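Local atomic coordinates of replication initiator A family protein (Staphylococcus aureus CA-347, PDB entry 4PT7), a protein that probably initiates replication of staphylococcal multiresistance plasmids by assembling, as a RepA-family initiator, on the plasmid replication origin. Residues Y63-N68 with P105-L110. Numbering follows the deposited sequence.
Sequences YFVYSN and PNILYL
Two backbone hydrogen bonds join residues 63-68 to residues 105-110, both between Phe64 and Leu108, an antiparallel hydrogen-bonded pair. Phe64 N gives its hydrogen to Leu108 O at 2.7 Å, and Leu108 N returns one to Phe64 O at 3.0 Å, nearly straight (168°) and on a carbonyl lone pair. Phe64 O also takes a CA-H...O contact from Ile107 CA. This single bridge sets Phe64 along one edge of strand 107-110, whose other edge pairs with strand 95-98; the two strands form an antiparallel beta-hairpin after helix 79-91. Hairpin and preceding helices read as a winged helix-turn-helix, consistent with the HTH clan of the RepA N-terminal family; the bridge would then tie the loop before helix 68-74 to the wing. On the face carrying Tyr63, Ile107 and Tyr109, Tyr63 tucks CG between its own N and C (chi1 61°) and runs side by side with Tyr109, its CB over a face of the Tyr109 ring, 3.7 Å from the centroid. The Tyr63 ring turns its edge to that ring in an offset edge-to-face pair, planes at 61°, while its CD1 meets Ile107 CG2. On the face with Phe64, Leu108 and Leu110, Phe64 CB packs on Leu108 CB at 4.1 Å and Phe64 CE1 lies alongside Leu110 CB; Arg46, Leu47 and Ser50 of helix 34-52 pack against the Phe64 side chain. Farther along, Pro105 CB rests 3.7 Å from Val65 O, and Pro105 CG touches CB of Ser67, the N-cap of helix 68-74.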
ATOM      1  N   TYR B  63     -10.264 -21.999  -9.117  1.00 39.96           N
ATOM      2  CA  TYR B  63      -9.726 -21.509  -7.853  1.00 39.30           C
ATOM      3  C   TYR B  63      -8.286 -21.012  -7.971  1.00 41.07           C
ATOM      4  O   TYR B  63      -7.662 -21.107  -9.027  1.00 40.00           O
ATOM      5  CB  TYR B  63      -9.816 -22.617  -6.794  1.00 43.19           C
ATOM      6  CG  TYR B  63      -9.032 -23.869  -7.143  1.00 48.99           C
ATOM      7  CD1 TYR B  63      -7.652 -23.932  -6.946  1.00 52.19           C
ATOM      8  CD2 TYR B  63      -9.665 -24.983  -7.706  1.00 53.82           C
ATOM      9  CE1 TYR B  63      -6.922 -25.064  -7.297  1.00 53.75           C
ATOM     10  CE2 TYR B  63      -8.940 -26.123  -8.065  1.00 50.57           C
ATOM     11  CZ  TYR B  63      -7.568 -26.155  -7.857  1.00 57.56           C
ATOM     12  OH  TYR B  63      -6.839 -27.270  -8.216  1.00 54.30           O
ATOM     13  N   PHE B  64      -7.774 -20.463  -6.874  1.00 44.07           N
ATOM     14  CA  PHE B  64      -6.408 -19.949  -6.820  1.00 45.14           C
ATOM     15  C   PHE B  64      -5.603 -20.707  -5.773  1.00 48.06           C
ATOM     16  O   PHE B  64      -6.137 -21.093  -4.724  1.00 45.34           O
ATOM     17  CB  PHE B  64      -6.394 -18.464  -6.454  1.00 41.80           C
ATOM     18  CG  PHE B  64      -7.051 -17.585  -7.466  1.00 42.26           C
ATOM     19  CD1 PHE B  64      -8.180 -16.841  -7.132  1.00 38.73           C
ATOM     20  CD2 PHE B  64      -6.530 -17.481  -8.751  1.00 39.98           C
ATOM     21  CE1 PHE B  64      -8.782 -16.004  -8.073  1.00 41.12           C
ATOM     22  CE2 PHE B  64      -7.125 -16.647  -9.696  1.00 39.96           C
ATOM     23  CZ  PHE B  64      -8.251 -15.907  -9.355  1.00 35.23           C
ATOM     24  N   VAL B  65      -4.321 -20.908  -6.071  1.00 48.81           N
ATOM     25  CA  VAL B  65      -3.404 -21.599  -5.173  1.00 53.62           C
ATOM     26  C   VAL B  65      -2.182 -20.703  -5.017  1.00 51.99           C
ATOM     27  O   VAL B  65      -1.053 -21.181  -4.971  1.00 55.16           O
ATOM     28  CB  VAL B  65      -2.927 -22.943  -5.764  1.00 59.15           C
ATOM     29  CG1 VAL B  65      -2.304 -23.788  -4.674  1.00 62.27           C
ATOM     30  CG2 VAL B  65      -4.075 -23.668  -6.419  1.00 65.41           C
ATOM     31  N   TYR B  66      -2.412 -19.399  -4.956  1.00 51.38           N
ATOM     32  CA  TYR B  66      -1.314 -18.450  -4.831  1.00 48.07           C
ATOM     33  C   TYR B  66      -0.897 -18.231  -3.374  1.00 46.76           C
ATOM     34  O   TYR B  66      -1.739 -18.186  -2.469  1.00 44.27           O
ATOM     35  CB  TYR B  66      -1.711 -17.112  -5.459  1.00 43.51           C
ATOM     36  CG  TYR B  66      -1.792 -17.108  -6.976  1.00 41.90           C
ATOM     37  CD1 TYR B  66      -2.956 -16.699  -7.630  1.00 39.09           C
ATOM     38  CD2 TYR B  66      -0.689 -17.440  -7.755  1.00 41.34           C
ATOM     39  CE1 TYR B  66      -3.015 -16.612  -9.014  1.00 36.15           C
ATOM     40  CE2 TYR B  66      -0.738 -17.355  -9.153  1.00 43.51           C
ATOM     41  CZ  TYR B  66      -1.906 -16.938  -9.770  1.00 42.18           C
ATOM     42  OH  TYR B  66      -1.961 -16.833 -11.140  1.00 43.04           O
ATOM     43  N   SER B  67       0.405 -18.104  -3.151  1.00 47.84           N
ATOM     44  CA  SER B  67       0.907 -17.860  -1.801  1.00 50.02           C
ATOM     45  C   SER B  67       0.671 -16.393  -1.487  1.00 46.14           C
ATOM     46  O   SER B  67       0.380 -15.598  -2.387  1.00 44.84           O
ATOM     47  CB  SER B  67       2.408 -18.170  -1.709  1.00 48.42           C
ATOM     48  OG  SER B  67       3.161 -17.365  -2.600  1.00 50.29           O
ATOM     49  N   ASN B  68       0.784 -16.039  -0.213  1.00 48.16           N
ATOM     50  CA  ASN B  68       0.585 -14.664   0.218  1.00 48.68           C
ATOM     51  C   ASN B  68       1.565 -13.720  -0.470  1.00 48.05           C
ATOM     52  O   ASN B  68       1.231 -12.576  -0.759  1.00 51.89           O
ATOM     53  CB  ASN B  68       0.739 -14.574   1.733  1.00 53.08           C
ATOM     54  CG  ASN B  68      -0.466 -15.121   2.472  1.00 54.27           C
ATOM     55  OD1 ASN B  68      -0.395 -15.425   3.664  1.00 61.26           O
ATOM     56  ND2 ASN B  68      -1.587 -15.232   1.772  1.00 57.04           N
ATOM     57  N   PRO B 105      -0.077 -22.838   0.576  1.00 88.59           N
ATOM     58  CA  PRO B 105      -0.978 -21.747   0.189  1.00 84.40           C
ATOM     59  C   PRO B 105      -2.448 -22.118   0.339  1.00 80.49           C
ATOM     60  O   PRO B 105      -2.863 -23.214  -0.033  1.00 78.46           O
ATOM     61  CB  PRO B 105      -0.604 -21.494  -1.265  1.00 84.39           C
ATOM     62  CG  PRO B 105       0.857 -21.794  -1.279  1.00 86.24           C
ATOM     63  CD  PRO B 105       0.934 -23.068  -0.472  1.00 87.11           C
ATOM     64  N   ASN B 106      -3.234 -21.201   0.892  1.00 76.50           N
ATOM     65  CA  ASN B 106      -4.655 -21.448   1.072  1.00 72.82           C
ATOM     66  C   ASN B 106      -5.349 -21.486  -0.286  1.00 67.13           C
ATOM     67  O   ASN B 106      -4.902 -20.857  -1.241  1.00 68.09           O
ATOM     68  CB  ASN B 106      -5.282 -20.355   1.942  1.00 76.65           C
ATOM     69  CG  ASN B 106      -4.688 -20.308   3.337  1.00 81.31           C
ATOM     70  OD1 ASN B 106      -4.608 -21.330   4.024  1.00 82.30           O
ATOM     71  ND2 ASN B 106      -4.269 -19.119   3.764  1.00 82.27           N
ATOM     72  N   ILE B 107      -6.436 -22.240  -0.368  1.00 62.26           N
ATOM     73  CA  ILE B 107      -7.199 -22.340  -1.601  1.00 56.72           C
ATOM     74  C   ILE B 107      -8.225 -21.215  -1.600  1.00 53.78           C
ATOM     75  O   ILE B 107      -9.047 -21.131  -0.690  1.00 50.90           O
ATOM     76  CB  ILE B 107      -7.956 -23.677  -1.691  1.00 58.01           C
ATOM     77  CG1 ILE B 107      -6.979 -24.841  -1.541  1.00 61.07           C
ATOM     78  CG2 ILE B 107      -8.672 -23.781  -3.027  1.00 53.11           C
ATOM     79  CD1 ILE B 107      -5.892 -24.843  -2.588  1.00 69.44           C
ATOM     80  N   LEU B 108      -8.162 -20.347  -2.606  1.00 50.26           N
ATOM     81  CA  LEU B 108      -9.101 -19.232  -2.722  1.00 46.46           C
ATOM     82  C   LEU B 108     -10.039 -19.415  -3.914  1.00 44.03           C
ATOM     83  O   LEU B 108      -9.597 -19.695  -5.036  1.00 41.45           O
ATOM     84  CB  LEU B 108      -8.359 -17.895  -2.878  1.00 46.39           C
ATOM     85  CG  LEU B 108      -7.833 -17.181  -1.627  1.00 53.73           C
ATOM     86  CD1 LEU B 108      -6.844 -18.075  -0.910  1.00 54.86           C
ATOM     87  CD2 LEU B 108      -7.163 -15.865  -2.023  1.00 49.85           C
ATOM     88  N   TYR B 109     -11.333 -19.255  -3.659  1.00 40.92           N
ATOM     89  CA  TYR B 109     -12.348 -19.364  -4.699  1.00 40.51           C
ATOM     90  C   TYR B 109     -13.005 -18.005  -4.858  1.00 41.87           C
ATOM     91  O   TYR B 109     -13.668 -17.520  -3.933  1.00 40.88           O
ATOM     92  CB  TYR B 109     -13.449 -20.363  -4.326  1.00 42.35           C
ATOM     93  CG  TYR B 109     -13.097 -21.815  -4.516  1.00 48.94           C
ATOM     94  CD1 TYR B 109     -12.587 -22.570  -3.466  1.00 47.87           C
ATOM     95  CD2 TYR B 109     -13.303 -22.445  -5.746  1.00 49.23           C
ATOM     96  CE1 TYR B 109     -12.288 -23.923  -3.631  1.00 51.98           C
ATOM     97  CE2 TYR B 109     -13.008 -23.792  -5.923  1.00 50.84           C
ATOM     98  CZ  TYR B 109     -12.503 -24.525  -4.862  1.00 52.12           C
ATOM     99  OH  TYR B 109     -12.200 -25.856  -5.029  1.00 49.53           O
ATOM    100  N   LEU B 110     -12.817 -17.384  -6.017  1.00 41.18           N
ATOM    101  CA  LEU B 110     -13.449 -16.097  -6.272  1.00 38.07           C
ATOM    102  C   LEU B 110     -14.896 -16.470  -6.589  1.00 38.24           C
ATOM    103  O   LEU B 110     -15.139 -17.511  -7.203  1.00 34.72           O
ATOM    104  CB  LEU B 110     -12.826 -15.420  -7.489  1.00 41.85           C
ATOM    105  CG  LEU B 110     -12.509 -13.927  -7.393  1.00 47.01           C
ATOM    106  CD1 LEU B 110     -12.723 -13.288  -8.761  1.00 39.91           C
ATOM    107  CD2 LEU B 110     -13.378 -13.256  -6.363  1.00 47.99           C
TER